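Local coordinates for protein flavocytochrome C3 fumarate reductase (Shewanella frigidimarina, PDB 1QO8) that reduces fumarate to succinate in an essentially one-way reaction, using four covalently bound c-type hemes and one FAD per subunit, at residues K76-C79 with N80-H83; S211-G214 with V215-L218; M426-G429 with Y430-E434. All coordinates share one frame; numbering follows the deposited sequence.

Contact 1: K76-C79 with N80-H83. With HEM (protoporphyrin IX containing Fe), chain C.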
ATOM      1  N   LYS A  76      -6.460 -11.958  33.948  1.00 40.45           N
ATOM      2  CA  LYS A  76      -7.146 -11.582  32.729  1.00 42.45           C
ATOM      3  C   LYS A  76      -8.431 -12.445  32.591  1.00 41.95           C
ATOM      4  O   LYS A  76      -8.348 -13.650  32.472  1.00 39.03           O
ATOM      5  CB  LYS A  76      -6.385 -11.848  31.416  1.00 41.57           C
ATOM      6  CG  LYS A  76      -5.276 -10.768  31.428  1.00 51.16           C
ATOM      7  CD  LYS A  76      -4.378 -10.824  30.172  1.00 54.69           C
ATOM      8  CE  LYS A  76      -3.018 -10.226  30.562  1.00 56.88           C
ATOM      9  NZ  LYS A  76      -1.902 -11.147  30.250  1.00 60.47           N
ATOM     10  N   PHE A  77      -9.558 -11.739  32.574  1.00 40.40           N
ATOM     11  CA  PHE A  77     -10.780 -12.459  32.124  1.00 39.67           C
ATOM     12  C   PHE A  77     -10.743 -12.444  30.640  1.00 38.82           C
ATOM     13  O   PHE A  77     -11.300 -11.467  30.028  1.00 42.57           O
ATOM     14  CB  PHE A  77     -11.990 -11.682  32.711  1.00 39.27           C
ATOM     15  CG  PHE A  77     -13.305 -12.342  32.351  1.00 40.22           C
ATOM     16  CD1 PHE A  77     -13.482 -13.715  32.529  1.00 36.83           C
ATOM     17  CD2 PHE A  77     -14.351 -11.510  31.949  1.00 39.03           C
ATOM     18  CE1 PHE A  77     -14.734 -14.275  32.263  1.00 39.43           C
ATOM     19  CE2 PHE A  77     -15.605 -12.089  31.750  1.00 39.01           C
ATOM     20  CZ  PHE A  77     -15.768 -13.436  31.887  1.00 39.76           C
ATOM     21  N   TYR A  78     -10.267 -13.479  29.965  1.00 35.59           N
ATOM     22  CA  TYR A  78      -9.837 -13.243  28.588  1.00 37.86           C
ATOM     23  C   TYR A  78     -11.091 -13.036  27.688  1.00 38.64           C
ATOM     24  O   TYR A  78     -10.967 -12.548  26.567  1.00 36.35           O
ATOM     25  CB  TYR A  78      -9.103 -14.436  27.980  1.00 36.94           C
ATOM     26  CG  TYR A  78      -8.120 -14.044  26.884  1.00 39.14           C
ATOM     27  CD1 TYR A  78      -6.795 -13.688  27.181  1.00 40.28           C
ATOM     28  CD2 TYR A  78      -8.482 -14.077  25.559  1.00 40.91           C
ATOM     29  CE1 TYR A  78      -5.873 -13.315  26.173  1.00 39.47           C
ATOM     30  CE2 TYR A  78      -7.588 -13.746  24.546  1.00 38.31           C
ATOM     31  CZ  TYR A  78      -6.276 -13.406  24.870  1.00 39.03           C
ATOM     32  OH  TYR A  78      -5.430 -13.119  23.837  1.00 41.11           O
ATOM     33  N   CYS A  79     -12.238 -13.608  28.062  1.00 39.19           N
ATOM     34  CA  CYS A  79     -13.537 -13.350  27.422  1.00 36.98           C
ATOM     35  C   CYS A  79     -13.796 -11.935  26.983  1.00 39.02           C
ATOM     36  O   CYS A  79     -14.223 -11.666  25.850  1.00 38.54           O
ATOM     37  CB  CYS A  79     -14.692 -13.714  28.394  1.00 34.08           C
ATOM     38  SG  CYS A  79     -14.426 -15.477  28.887  1.00 35.21           S
ATOM     39  N   ASN A  80     -13.510 -11.012  27.883  1.00 38.21           N
ATOM     40  CA  ASN A  80     -13.687  -9.596  27.684  1.00 39.55           C
ATOM     41  C   ASN A  80     -12.658  -8.967  26.791  1.00 39.96           C
ATOM     42  O   ASN A  80     -12.702  -7.738  26.655  1.00 44.37           O
ATOM     43  CB  ASN A  80     -13.926  -8.815  29.000  1.00 32.96           C
ATOM     44  CG  ASN A  80     -15.386  -9.113  29.452  1.00 38.58           C
ATOM     45  OD1 ASN A  80     -15.881  -8.508  30.467  1.00 37.92           O
ATOM     46  ND2 ASN A  80     -16.209  -9.947  28.818  1.00 32.35           N
ATOM     47  N   GLU A  81     -11.795  -9.640  26.054  1.00 38.83           N
ATOM     48  CA  GLU A  81     -11.056  -9.041  24.964  1.00 39.99           C
ATOM     49  C   GLU A  81     -11.990  -8.804  23.745  1.00 44.05           C
ATOM     50  O   GLU A  81     -11.683  -8.089  22.801  1.00 39.14           O
ATOM     51  CB  GLU A  81      -9.996 -10.046  24.492  1.00 40.31           C
ATOM     52  CG  GLU A  81      -8.805 -10.179  25.489  1.00 45.28           C
ATOM     53  CD  GLU A  81      -8.014  -8.882  25.385  1.00 50.97           C
ATOM     54  OE1 GLU A  81      -8.247  -8.099  24.431  1.00 53.10           O
ATOM     55  OE2 GLU A  81      -7.196  -8.511  26.234  1.00 54.22           O
ATOM     56  N   CYS A  82     -13.072  -9.602  23.749  1.00 39.94           N
ATOM     57  CA  CYS A  82     -14.074  -9.565  22.721  1.00 42.60           C
ATOM     58  C   CYS A  82     -15.477  -9.295  23.235  1.00 43.22           C
ATOM     59  O   CYS A  82     -16.156  -8.471  22.575  1.00 43.98           O
ATOM     60  CB  CYS A  82     -14.134 -10.828  21.903  1.00 40.29           C
ATOM     61  SG  CYS A  82     -12.504 -11.305  21.291  1.00 37.27           S
ATOM     62  N   HIS A  83     -15.830  -9.856  24.382  1.00 38.02           N
ATOM     63  CA  HIS A  83     -17.192  -9.678  24.887  1.00 37.73           C
ATOM     64  C   HIS A  83     -17.218  -8.582  25.924  1.00 37.15           C
ATOM     65  O   HIS A  83     -16.187  -7.997  26.302  1.00 38.77           O
ATOM     66  CB  HIS A  83     -17.781 -10.932  25.477  1.00 35.28           C
ATOM     67  CG  HIS A  83     -17.837 -12.162  24.626  1.00 34.50           C
ATOM     68  ND1 HIS A  83     -18.888 -12.397  23.703  1.00 36.89           N
ATOM     69  CD2 HIS A  83     -17.044 -13.211  24.513  1.00 34.63           C
ATOM     70  CE1 HIS A  83     -18.677 -13.580  23.121  1.00 38.07           C
ATOM     71  NE2 HIS A  83     -17.494 -14.145  23.569  1.00 31.43           N
TER
HETATM   72  CHA HEM C 601     -19.912 -16.332  20.854  1.00 38.03           C
HETATM   73  CHB HEM C 601     -18.924 -16.851  25.579  1.00 39.81           C
HETATM   74  CHC HEM C 601     -14.377 -15.637  24.488  1.00 36.98           C
HETATM   75  CHD HEM C 601     -15.760 -14.009  20.134  1.00 38.98           C
HETATM   76  C1A HEM C 601     -20.074 -16.651  22.176  1.00 40.06           C
HETATM   77  C2A HEM C 601     -21.197 -17.286  22.844  1.00 43.60           C
HETATM   78  C3A HEM C 601     -20.919 -17.434  24.131  1.00 38.88           C
HETATM   79  C4A HEM C 601     -19.589 -16.855  24.342  1.00 42.62           C
HETATM   80  CMA HEM C 601     -21.758 -18.007  25.298  1.00 38.95           C
HETATM   81  CAA HEM C 601     -22.535 -17.652  22.123  1.00 39.48           C
HETATM   82  CBA HEM C 601     -22.603 -19.120  21.659  1.00 47.07           C
HETATM   83  CGA HEM C 601     -21.667 -19.331  20.491  1.00 51.28           C
HETATM   84  O1A HEM C 601     -20.731 -20.170  20.712  1.00 58.20           O
HETATM   85  O2A HEM C 601     -21.855 -18.689  19.411  1.00 50.82           O
HETATM   86  C1B HEM C 601     -17.541 -16.741  25.647  1.00 42.26           C
HETATM   87  C2B HEM C 601     -16.703 -17.122  26.776  1.00 39.27           C
HETATM   88  C3B HEM C 601     -15.462 -16.818  26.444  1.00 43.60           C
HETATM   89  C4B HEM C 601     -15.441 -16.215  25.137  1.00 40.64           C
HETATM   90  CMB HEM C 601     -17.282 -17.794  28.010  1.00 41.43           C
HETATM   91  CAB HEM C 601     -14.091 -17.117  27.188  1.00 42.02           C
HETATM   92  CBB HEM C 601     -13.997 -18.113  28.073  1.00 40.62           C
HETATM   93  C1C HEM C 601     -14.339 -15.004  23.269  1.00 40.09           C
HETATM   94  C2C HEM C 601     -13.182 -14.437  22.584  1.00 41.55           C
HETATM   95  C3C HEM C 601     -13.574 -14.032  21.380  1.00 42.29           C
HETATM   96  C4C HEM C 601     -14.981 -14.323  21.248  1.00 41.47           C
HETATM   97  CMC HEM C 601     -11.816 -14.361  23.275  1.00 40.16           C
HETATM   98  CAC HEM C 601     -12.775 -13.404  20.181  1.00 40.44           C
HETATM   99  CBC HEM C 601     -11.528 -13.762  19.889  1.00 41.81           C
HETATM  100  C1D HEM C 601     -17.008 -14.539  19.932  1.00 38.25           C
HETATM  101  C2D HEM C 601     -17.767 -14.435  18.668  1.00 38.85           C
HETATM  102  C3D HEM C 601     -18.900 -15.086  18.869  1.00 39.48           C
HETATM  103  C4D HEM C 601     -18.920 -15.610  20.220  1.00 37.50           C
HETATM  104  CMD HEM C 601     -17.247 -13.688  17.422  1.00 32.09           C
HETATM  105  CAD HEM C 601     -20.095 -15.280  17.867  1.00 37.59           C
HETATM  106  CBD HEM C 601     -21.261 -14.386  18.209  1.00 42.98           C
HETATM  107  CGD HEM C 601     -22.554 -14.494  17.361  1.00 47.44           C
HETATM  108  O1D HEM C 601     -22.475 -14.618  16.124  1.00 47.48           O
HETATM  109  O2D HEM C 601     -23.659 -14.443  17.937  1.00 48.60           O
HETATM  110  NA  HEM C 601     -19.078 -16.468  23.132  1.00 41.31           N
HETATM  111  NB  HEM C 601     -16.746 -16.161  24.680  1.00 41.09           N
HETATM  112  NC  HEM C 601     -15.419 -14.922  22.415  1.00 41.44           N
HETATM  113  ND  HEM C 601     -17.730 -15.246  20.850  1.00 39.24           N
HETATM  114 FE   HEM C 601     -17.210 -15.778  22.748  1.00 37.13          FE

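Contact 2: S211-G214 with V215-L218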
ATOM      1  N   SER A 211     -11.079 -27.679  -2.882  1.00 47.82           N
ATOM      2  CA  SER A 211     -11.982 -27.348  -1.798  1.00 49.43           C
ATOM      3  C   SER A 211     -12.697 -28.589  -1.292  1.00 49.73           C
ATOM      4  O   SER A 211     -12.700 -28.697  -0.056  1.00 47.95           O
ATOM      5  CB  SER A 211     -12.956 -26.259  -2.213  1.00 48.88           C
ATOM      6  OG  SER A 211     -13.757 -26.535  -3.345  1.00 49.80           O
ATOM      7  N   ALA A 212     -13.215 -29.490  -2.144  1.00 48.44           N
ATOM      8  CA  ALA A 212     -13.813 -30.723  -1.623  1.00 51.13           C
ATOM      9  C   ALA A 212     -12.832 -31.614  -0.883  1.00 52.76           C
ATOM     10  O   ALA A 212     -13.046 -32.145   0.208  1.00 53.76           O
ATOM     11  CB  ALA A 212     -14.380 -31.573  -2.804  1.00 51.36           C
ATOM     12  N   ASP A 213     -11.645 -31.799  -1.458  1.00 55.16           N
ATOM     13  CA  ASP A 213     -10.514 -32.465  -0.829  1.00 54.96           C
ATOM     14  C   ASP A 213     -10.185 -31.832   0.514  1.00 53.59           C
ATOM     15  O   ASP A 213     -10.028 -32.620   1.421  1.00 49.82           O
ATOM     16  CB  ASP A 213      -9.273 -32.383  -1.719  1.00 59.72           C
ATOM     17  CG  ASP A 213      -8.558 -33.721  -1.742  1.00 64.02           C
ATOM     18  OD1 ASP A 213      -9.017 -34.792  -1.277  1.00 63.70           O
ATOM     19  OD2 ASP A 213      -7.480 -33.667  -2.355  1.00 67.93           O
ATOM     20  N   GLY A 214     -10.163 -30.503   0.648  1.00 53.47           N
ATOM     21  CA  GLY A 214      -9.982 -29.912   1.975  1.00 53.63           C
ATOM     22  C   GLY A 214     -11.078 -30.254   2.980  1.00 53.83           C
ATOM     23  O   GLY A 214     -10.735 -30.433   4.149  1.00 55.16           O
ATOM     24  N   VAL A 215     -12.359 -30.278   2.602  1.00 50.86           N
ATOM     25  CA  VAL A 215     -13.463 -30.600   3.487  1.00 50.58           C
ATOM     26  C   VAL A 215     -13.296 -32.066   3.951  1.00 51.27           C
ATOM     27  O   VAL A 215     -13.337 -32.339   5.140  1.00 49.52           O
ATOM     28  CB  VAL A 215     -14.838 -30.420   2.826  1.00 50.34           C
ATOM     29  CG1 VAL A 215     -15.992 -31.090   3.623  1.00 46.40           C
ATOM     30  CG2 VAL A 215     -15.156 -28.911   2.630  1.00 49.17           C
ATOM     31  N   GLN A 216     -12.971 -32.931   2.984  1.00 52.46           N
ATOM     32  CA  GLN A 216     -12.638 -34.304   3.239  1.00 55.09           C
ATOM     33  C   GLN A 216     -11.454 -34.527   4.161  1.00 53.86           C
ATOM     34  O   GLN A 216     -11.526 -35.317   5.116  1.00 55.40           O
ATOM     35  CB  GLN A 216     -12.304 -35.011   1.925  1.00 59.91           C
ATOM     36  CG  GLN A 216     -13.529 -35.463   1.156  1.00 62.81           C
ATOM     37  CD  GLN A 216     -13.050 -35.985  -0.192  1.00 67.69           C
ATOM     38  OE1 GLN A 216     -12.635 -37.153  -0.298  1.00 72.26           O
ATOM     39  NE2 GLN A 216     -13.054 -35.162  -1.213  1.00 67.41           N
ATOM     40  N   TRP A 217     -10.393 -33.781   3.901  1.00 51.01           N
ATOM     41  CA  TRP A 217      -9.257 -33.722   4.814  1.00 46.01           C
ATOM     42  C   TRP A 217      -9.673 -33.338   6.202  1.00 44.29           C
ATOM     43  O   TRP A 217      -9.276 -33.968   7.165  1.00 43.04           O
ATOM     44  CB  TRP A 217      -8.223 -32.769   4.208  1.00 48.27           C
ATOM     45  CG  TRP A 217      -7.242 -32.175   5.190  1.00 49.19           C
ATOM     46  CD1 TRP A 217      -7.183 -30.920   5.687  1.00 50.69           C
ATOM     47  CD2 TRP A 217      -6.178 -32.899   5.815  1.00 53.41           C
ATOM     48  NE1 TRP A 217      -6.127 -30.768   6.578  1.00 52.35           N
ATOM     49  CE2 TRP A 217      -5.477 -31.996   6.648  1.00 53.94           C
ATOM     50  CE3 TRP A 217      -5.734 -34.222   5.725  1.00 54.36           C
ATOM     51  CZ2 TRP A 217      -4.382 -32.393   7.378  1.00 52.88           C
ATOM     52  CZ3 TRP A 217      -4.631 -34.597   6.452  1.00 56.09           C
ATOM     53  CH2 TRP A 217      -3.984 -33.702   7.305  1.00 54.10           C
ATOM     54  N   LEU A 218     -10.496 -32.287   6.402  1.00 44.13           N
ATOM     55  CA  LEU A 218     -10.893 -31.973   7.792  1.00 43.38           C
ATOM     56  C   LEU A 218     -11.737 -33.083   8.430  1.00 46.39           C
ATOM     57  O   LEU A 218     -11.639 -33.310   9.652  1.00 45.12           O
ATOM     58  CB  LEU A 218     -11.576 -30.614   7.833  1.00 43.90           C
ATOM     59  CG  LEU A 218     -10.682 -29.425   7.392  1.00 42.85           C
ATOM     60  CD1 LEU A 218     -11.501 -28.170   7.145  1.00 42.19           C
ATOM     61  CD2 LEU A 218      -9.589 -29.173   8.416  1.00 42.94           C
TER

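Contact 3: M426-G429 with Y430-E434. With HEM (protoporphyrin IX containing Fe), chain C.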
ATOM      1  N   MET A 426     -32.219 -14.865  17.353  1.00 40.37           N
ATOM      2  CA  MET A 426     -30.923 -14.162  17.229  1.00 43.12           C
ATOM      3  C   MET A 426     -30.760 -12.996  18.150  1.00 41.62           C
ATOM      4  O   MET A 426     -29.793 -12.909  18.918  1.00 41.95           O
ATOM      5  CB  MET A 426     -30.726 -13.731  15.777  1.00 46.57           C
ATOM      6  CG  MET A 426     -29.525 -12.816  15.565  1.00 50.84           C
ATOM      7  SD  MET A 426     -29.460 -12.243  13.852  1.00 51.77           S
ATOM      8  CE  MET A 426     -29.512 -13.774  12.936  1.00 53.21           C
ATOM      9  N   VAL A 427     -31.720 -12.174  18.479  1.00 40.22           N
ATOM     10  CA  VAL A 427     -31.511 -11.008  19.334  1.00 42.03           C
ATOM     11  C   VAL A 427     -31.595 -11.441  20.779  1.00 43.06           C
ATOM     12  O   VAL A 427     -31.024 -10.801  21.714  1.00 41.67           O
ATOM     13  CB  VAL A 427     -32.696 -10.102  18.866  1.00 47.60           C
ATOM     14  CG1 VAL A 427     -33.273  -9.315  19.981  1.00 47.46           C
ATOM     15  CG2 VAL A 427     -32.367  -9.355  17.545  1.00 44.29           C
ATOM     16  N   ARG A 428     -32.351 -12.510  21.046  1.00 38.59           N
ATOM     17  CA  ARG A 428     -32.346 -13.125  22.391  1.00 42.82           C
ATOM     18  C   ARG A 428     -30.898 -13.658  22.681  1.00 39.26           C
ATOM     19  O   ARG A 428     -30.463 -13.477  23.802  1.00 40.34           O
ATOM     20  CB  ARG A 428     -33.393 -14.206  22.498  1.00 44.01           C
ATOM     21  CG  ARG A 428     -33.862 -15.126  23.580  1.00 50.42           C
ATOM     22  CD  ARG A 428     -35.393 -15.421  23.543  1.00 54.29           C
ATOM     23  NE  ARG A 428     -36.213 -15.097  22.383  1.00 52.12           N
ATOM     24  CZ  ARG A 428     -36.730 -15.691  21.314  1.00 52.50           C
ATOM     25  NH1 ARG A 428     -36.660 -16.984  20.926  1.00 48.92           N
ATOM     26  NH2 ARG A 428     -37.454 -14.924  20.441  1.00 47.31           N
ATOM     27  N   GLY A 429     -30.229 -14.185  21.709  1.00 39.42           N
ATOM     28  CA  GLY A 429     -28.795 -14.600  21.825  1.00 41.21           C
ATOM     29  C   GLY A 429     -27.964 -13.359  22.154  1.00 43.74           C
ATOM     30  O   GLY A 429     -27.087 -13.470  23.038  1.00 41.16           O
ATOM     31  N   TYR A 430     -28.269 -12.177  21.587  1.00 38.84           N
ATOM     32  CA  TYR A 430     -27.467 -11.014  21.893  1.00 41.84           C
ATOM     33  C   TYR A 430     -27.666 -10.673  23.382  1.00 43.39           C
ATOM     34  O   TYR A 430     -26.755 -10.292  24.132  1.00 42.24           O
ATOM     35  CB  TYR A 430     -27.668  -9.811  21.017  1.00 40.83           C
ATOM     36  CG  TYR A 430     -27.482  -9.999  19.515  1.00 43.88           C
ATOM     37  CD1 TYR A 430     -26.508 -10.870  19.050  1.00 44.69           C
ATOM     38  CD2 TYR A 430     -28.237  -9.290  18.570  1.00 41.37           C
ATOM     39  CE1 TYR A 430     -26.327 -11.104  17.695  1.00 45.51           C
ATOM     40  CE2 TYR A 430     -28.031  -9.494  17.219  1.00 42.32           C
ATOM     41  CZ  TYR A 430     -27.115 -10.373  16.778  1.00 44.68           C
ATOM     42  OH  TYR A 430     -26.843 -10.640  15.444  1.00 47.08           O
ATOM     43  N   ASP A 431     -28.934 -10.820  23.786  1.00 41.46           N
ATOM     44  CA  ASP A 431     -29.339 -10.521  25.132  1.00 42.81           C
ATOM     45  C   ASP A 431     -28.522 -11.477  26.065  1.00 42.50           C
ATOM     46  O   ASP A 431     -28.155 -11.043  27.117  1.00 41.12           O
ATOM     47  CB  ASP A 431     -30.805 -10.794  25.350  1.00 41.47           C
ATOM     48  CG  ASP A 431     -31.392 -10.129  26.569  1.00 45.27           C
ATOM     49  OD1 ASP A 431     -30.783  -9.204  27.146  1.00 47.21           O
ATOM     50  OD2 ASP A 431     -32.522 -10.469  26.974  1.00 42.77           O
ATOM     51  N   HIS A 432     -28.405 -12.749  25.799  1.00 44.74           N
ATOM     52  CA  HIS A 432     -27.694 -13.703  26.639  1.00 49.61           C
ATOM     53  C   HIS A 432     -26.200 -13.317  26.695  1.00 48.10           C
ATOM     54  O   HIS A 432     -25.575 -13.441  27.720  1.00 45.84           O
ATOM     55  CB  HIS A 432     -27.660 -15.129  26.050  1.00 52.72           C
ATOM     56  CG  HIS A 432     -28.975 -15.813  26.027  1.00 59.79           C
ATOM     57  ND1 HIS A 432     -29.324 -16.833  25.144  1.00 61.68           N
ATOM     58  CD2 HIS A 432     -30.071 -15.569  26.826  1.00 61.26           C
ATOM     59  CE1 HIS A 432     -30.594 -17.172  25.438  1.00 63.80           C
ATOM     60  NE2 HIS A 432     -31.061 -16.438  26.455  1.00 63.78           N
ATOM     61  N   LEU A 433     -25.646 -12.727  25.646  1.00 45.67           N
ATOM     62  CA  LEU A 433     -24.325 -12.130  25.622  1.00 45.06           C
ATOM     63  C   LEU A 433     -24.226 -10.808  26.296  1.00 44.06           C
ATOM     64  O   LEU A 433     -23.163 -10.167  26.191  1.00 45.59           O
ATOM     65  CB  LEU A 433     -23.779 -12.068  24.178  1.00 42.31           C
ATOM     66  CG  LEU A 433     -23.687 -13.462  23.566  1.00 45.93           C
ATOM     67  CD1 LEU A 433     -23.137 -13.420  22.126  1.00 42.82           C
ATOM     68  CD2 LEU A 433     -22.814 -14.398  24.431  1.00 46.36           C
ATOM     69  N   GLU A 434     -25.273 -10.357  26.962  1.00 40.83           N
ATOM     70  CA  GLU A 434     -25.376  -9.077  27.603  1.00 41.93           C
ATOM     71  C   GLU A 434     -25.071  -7.926  26.655  1.00 42.49           C
ATOM     72  O   GLU A 434     -24.720  -6.826  27.112  1.00 40.51           O
ATOM     73  CB  GLU A 434     -24.462  -9.004  28.876  1.00 45.36           C
ATOM     74  CG  GLU A 434     -24.717 -10.150  29.866  1.00 47.09           C
ATOM     75  CD  GLU A 434     -23.721 -10.136  31.027  1.00 49.89           C
ATOM     76  OE1 GLU A 434     -22.934  -9.223  31.341  1.00 49.68           O
ATOM     77  OE2 GLU A 434     -23.709 -11.073  31.811  1.00 53.37           O
TER
HETATM   78  CHA HEM C 601     -19.912 -16.332  20.854  1.00 38.03           C
HETATM   79  CHB HEM C 601     -18.924 -16.851  25.579  1.00 39.81           C
HETATM   80  CHC HEM C 601     -14.377 -15.637  24.488  1.00 36.98           C
HETATM   81  CHD HEM C 601     -15.760 -14.009  20.134  1.00 38.98           C
HETATM   82  C1A HEM C 601     -20.074 -16.651  22.176  1.00 40.06           C
HETATM   83  C2A HEM C 601     -21.197 -17.286  22.844  1.00 43.60           C
HETATM   84  C3A HEM C 601     -20.919 -17.434  24.131  1.00 38.88           C
HETATM   85  C4A HEM C 601     -19.589 -16.855  24.342  1.00 42.62           C
HETATM   86  CMA HEM C 601     -21.758 -18.007  25.298  1.00 38.95           C
HETATM   87  CAA HEM C 601     -22.535 -17.652  22.123  1.00 39.48           C
HETATM   88  CBA HEM C 601     -22.603 -19.120  21.659  1.00 47.07           C
HETATM   89  CGA HEM C 601     -21.667 -19.331  20.491  1.00 51.28           C
HETATM   90  O1A HEM C 601     -20.731 -20.170  20.712  1.00 58.20           O
HETATM   91  O2A HEM C 601     -21.855 -18.689  19.411  1.00 50.82           O
HETATM   92  C1B HEM C 601     -17.541 -16.741  25.647  1.00 42.26           C
HETATM   93  C2B HEM C 601     -16.703 -17.122  26.776  1.00 39.27           C
HETATM   94  C3B HEM C 601     -15.462 -16.818  26.444  1.00 43.60           C
HETATM   95  C4B HEM C 601     -15.441 -16.215  25.137  1.00 40.64           C
HETATM   96  CMB HEM C 601     -17.282 -17.794  28.010  1.00 41.43           C
HETATM   97  CAB HEM C 601     -14.091 -17.117  27.188  1.00 42.02           C
HETATM   98  CBB HEM C 601     -13.997 -18.113  28.073  1.00 40.62           C
HETATM   99  C1C HEM C 601     -14.339 -15.004  23.269  1.00 40.09           C
HETATM  100  C2C HEM C 601     -13.182 -14.437  22.584  1.00 41.55           C
HETATM  101  C3C HEM C 601     -13.574 -14.032  21.380  1.00 42.29           C
HETATM  102  C4C HEM C 601     -14.981 -14.323  21.248  1.00 41.47           C
HETATM  103  CMC HEM C 601     -11.816 -14.361  23.275  1.00 40.16           C
HETATM  104  CAC HEM C 601     -12.775 -13.404  20.181  1.00 40.44           C
HETATM  105  CBC HEM C 601     -11.528 -13.762  19.889  1.00 41.81           C
HETATM  106  C1D HEM C 601     -17.008 -14.539  19.932  1.00 38.25           C
HETATM  107  C2D HEM C 601     -17.767 -14.435  18.668  1.00 38.85           C
HETATM  108  C3D HEM C 601     -18.900 -15.086  18.869  1.00 39.48           C
HETATM  109  C4D HEM C 601     -18.920 -15.610  20.220  1.00 37.50           C
HETATM  110  CMD HEM C 601     -17.247 -13.688  17.422  1.00 32.09           C
HETATM  111  CAD HEM C 601     -20.095 -15.280  17.867  1.00 37.59           C
HETATM  112  CBD HEM C 601     -21.261 -14.386  18.209  1.00 42.98           C
HETATM  113  CGD HEM C 601     -22.554 -14.494  17.361  1.00 47.44           C
HETATM  114  O1D HEM C 601     -22.475 -14.618  16.124  1.00 47.48           O
HETATM  115  O2D HEM C 601     -23.659 -14.443  17.937  1.00 48.60           O
HETATM  116  NA  HEM C 601     -19.078 -16.468  23.132  1.00 41.31           N
HETATM  117  NB  HEM C 601     -16.746 -16.161  24.680  1.00 41.09           N
HETATM  118  NC  HEM C 601     -15.419 -14.922  22.415  1.00 41.44           N
HETATM  119  ND  HEM C 601     -17.730 -15.246  20.850  1.00 39.24           N
HETATM  120 FE   HEM C 601     -17.210 -15.778  22.748  1.00 37.13          FE

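Contact 1: K76-C79 with N80-H83
Asn-80 sits against Phe-77 at the start of a tight turn that carries a CXXCH heme-binding motif, running from Cys-79 to His-83, in the cytochrome part of the chain. The Asn-80 side chain meets one rim of the phenyl ring obliquely, CG lying 3.6 Å from Phe-77 CD2, with the ring and amide planes 68° apart. Its backbone N donates to Phe-77 O and opens the turn.

Glu-81 comes next and lays its aliphatic part over an aromatic face. Its CG stands 3.9 Å from the centroid of the Tyr-78 ring, close to the ring normal, a CH-pi contact. Bending at chi2 (-71°) keeps CG over the ring and turns the carboxylate away from it. A glutamate suits this partly exposed place because it offers both an apolar stem and a charged end. Glu-81 N also bonds to Tyr-78 O, and Phe-155 meets Tyr-78 edge-to-face.

Cys-82 N donates to Cys-79 O at 3.2 Å, a bond that belongs to the turn presenting both cysteines to one porphyrin. Cys-79 SG is close to CAB of the heme and Cys-82 SG close to its CAC, both nearer than non-bonded atoms allow, consistent with the two thioether links of a c-type heme.

His-83 completes the motif. Its N bonds to Cys-79 O at 2.8 Å, so this one carbonyl oxygen accepts hydrogen bonds from two backbone amides, of Cys-82 and His-83, and ties the metal ligand to the first cysteine. The same oxygen lies near the plane of the imidazole, at its edge. Histidine suits the place because a ring nitrogen can bind iron directly: His-83 NE2 is 1.9 Å from the heme iron, whose other axial ligand is His-59 NE2.

Contact 2: S211-G214 with V215-L218
Gly-214, Val-215 and Gln-216 are the residues most enclosed by these two turns of helix 201-220, in the flavoprotein region. Gly-214, lacking a side chain, acts through its carbonyl. Gly-214 O takes the amide of Leu-218 at 2.9 Å, while Leu-218 CG rests 3.4 Å from that same oxygen and the indole of Trp-217 presents an edge to it. The oxygen so has apolar carbons beside its bonded amide.

Val-215 answers Ser-211 one turn back. Its N bonds to Ser-211 O, and the branch CG2 lies 3.6 Å from that oxygen; CG1 is anti to the backbone N (chi1 166°), which leaves CG2 beside that N, next to this carbonyl. A compact branched residue fits this buried position, where it also touches Met-167 and Leu-225.

Gln-216 occupies the exposed side. Its backbone N donates to Ala-212 O at 2.9 Å. A chi1 of -82° puts CG beside the backbone N, and the extended chain runs back beside Ala-212 until NE2 makes a second, weak bond to that oxygen at 3.3 Å. Asp-213 OD1 lies 4.1 Å from Gln-216 NE2, with carboxylate and amide planes 47° apart.

Outside these turns, Ser-211 OG bonds to Ala-208 O and Val-170 N, and Trp-217 NE1 to Asn-135 OD1, while Arg-553 of helix 543-563 makes a cation-pi contact with the indole. The chemistry divides by side: Val-215 and Leu-218 set carbon beside the carbonyls of Ser-211 and Gly-214 on the buried side, whereas at the exposed side the side-chain amide adds a weak second donor to a carbonyl already satisfied by the backbone.

Contact 3: M426-G429 with Y430-E434
With chi1 near 171° and chi2 near -175°, Met-426 reaches out extended along the side of Tyr-430, whose own chi1 of -56° turns its ring back over the preceding turn of helix 425-432. The two side chains run side by side. Met-426 CG lies 3.6 Å from Tyr-430 CZ, and SD is 5.2 Å from the ring centroid, an oblique Met-aromatic contact. The unbranched methionine chain brings CG and SD to the phenol end, each 3.5 Å from Tyr-430 OH. Met-426 O sits over the centre of one ring face and accepts the amide of Tyr-430.

Arg-428 O stands over the His-432 imidazole, 3.5 Å above its plane, and takes His-432 N. Leu-433 turns its CD2 onto the heme, 3.6 Å from C3A, an apolar branch suited to the outer part of a porphyrin face. Glu-434 ends the helix in a Schellman motif, its N bonding to Asp-431 O.

Tyr-430 OH bonds to Ser-372 N, whose residue probably binds fumarate and succinate. Val-375 of helix 374-377 packs on Val-427 and Tyr-430, Arg-428 NH2 donates to Tyr-421 O of helix 418-423, and Asp-431 bonds Tyr-421 OH through OD2 and forms a salt bridge through OD1 to Lys-438 of strand 437-439.

How the contacts relate
All three contacts are local turns, each mixing buried and more exposed residues, but they serve different parts of the molecule. Contacts 1 and 3 touch the same heme, their centres about 17 Å apart: contact 1 supplies an iron ligand and two cysteines from the cytochrome part, while contact 3 adds an apolar leucine from the flavoprotein part. Leu-433 and His-83 meet the heme from the same face. Contact 2, its centre about 33 Å from either, stands across the chain's centre from contact 1. All share backbone hydrogen bonds; contact 2, on a helix kinked at its first segment, adds a weak glutamine bond, contact 1 metal coordination and contact 3 a Met-aromatic pair beside a helix end.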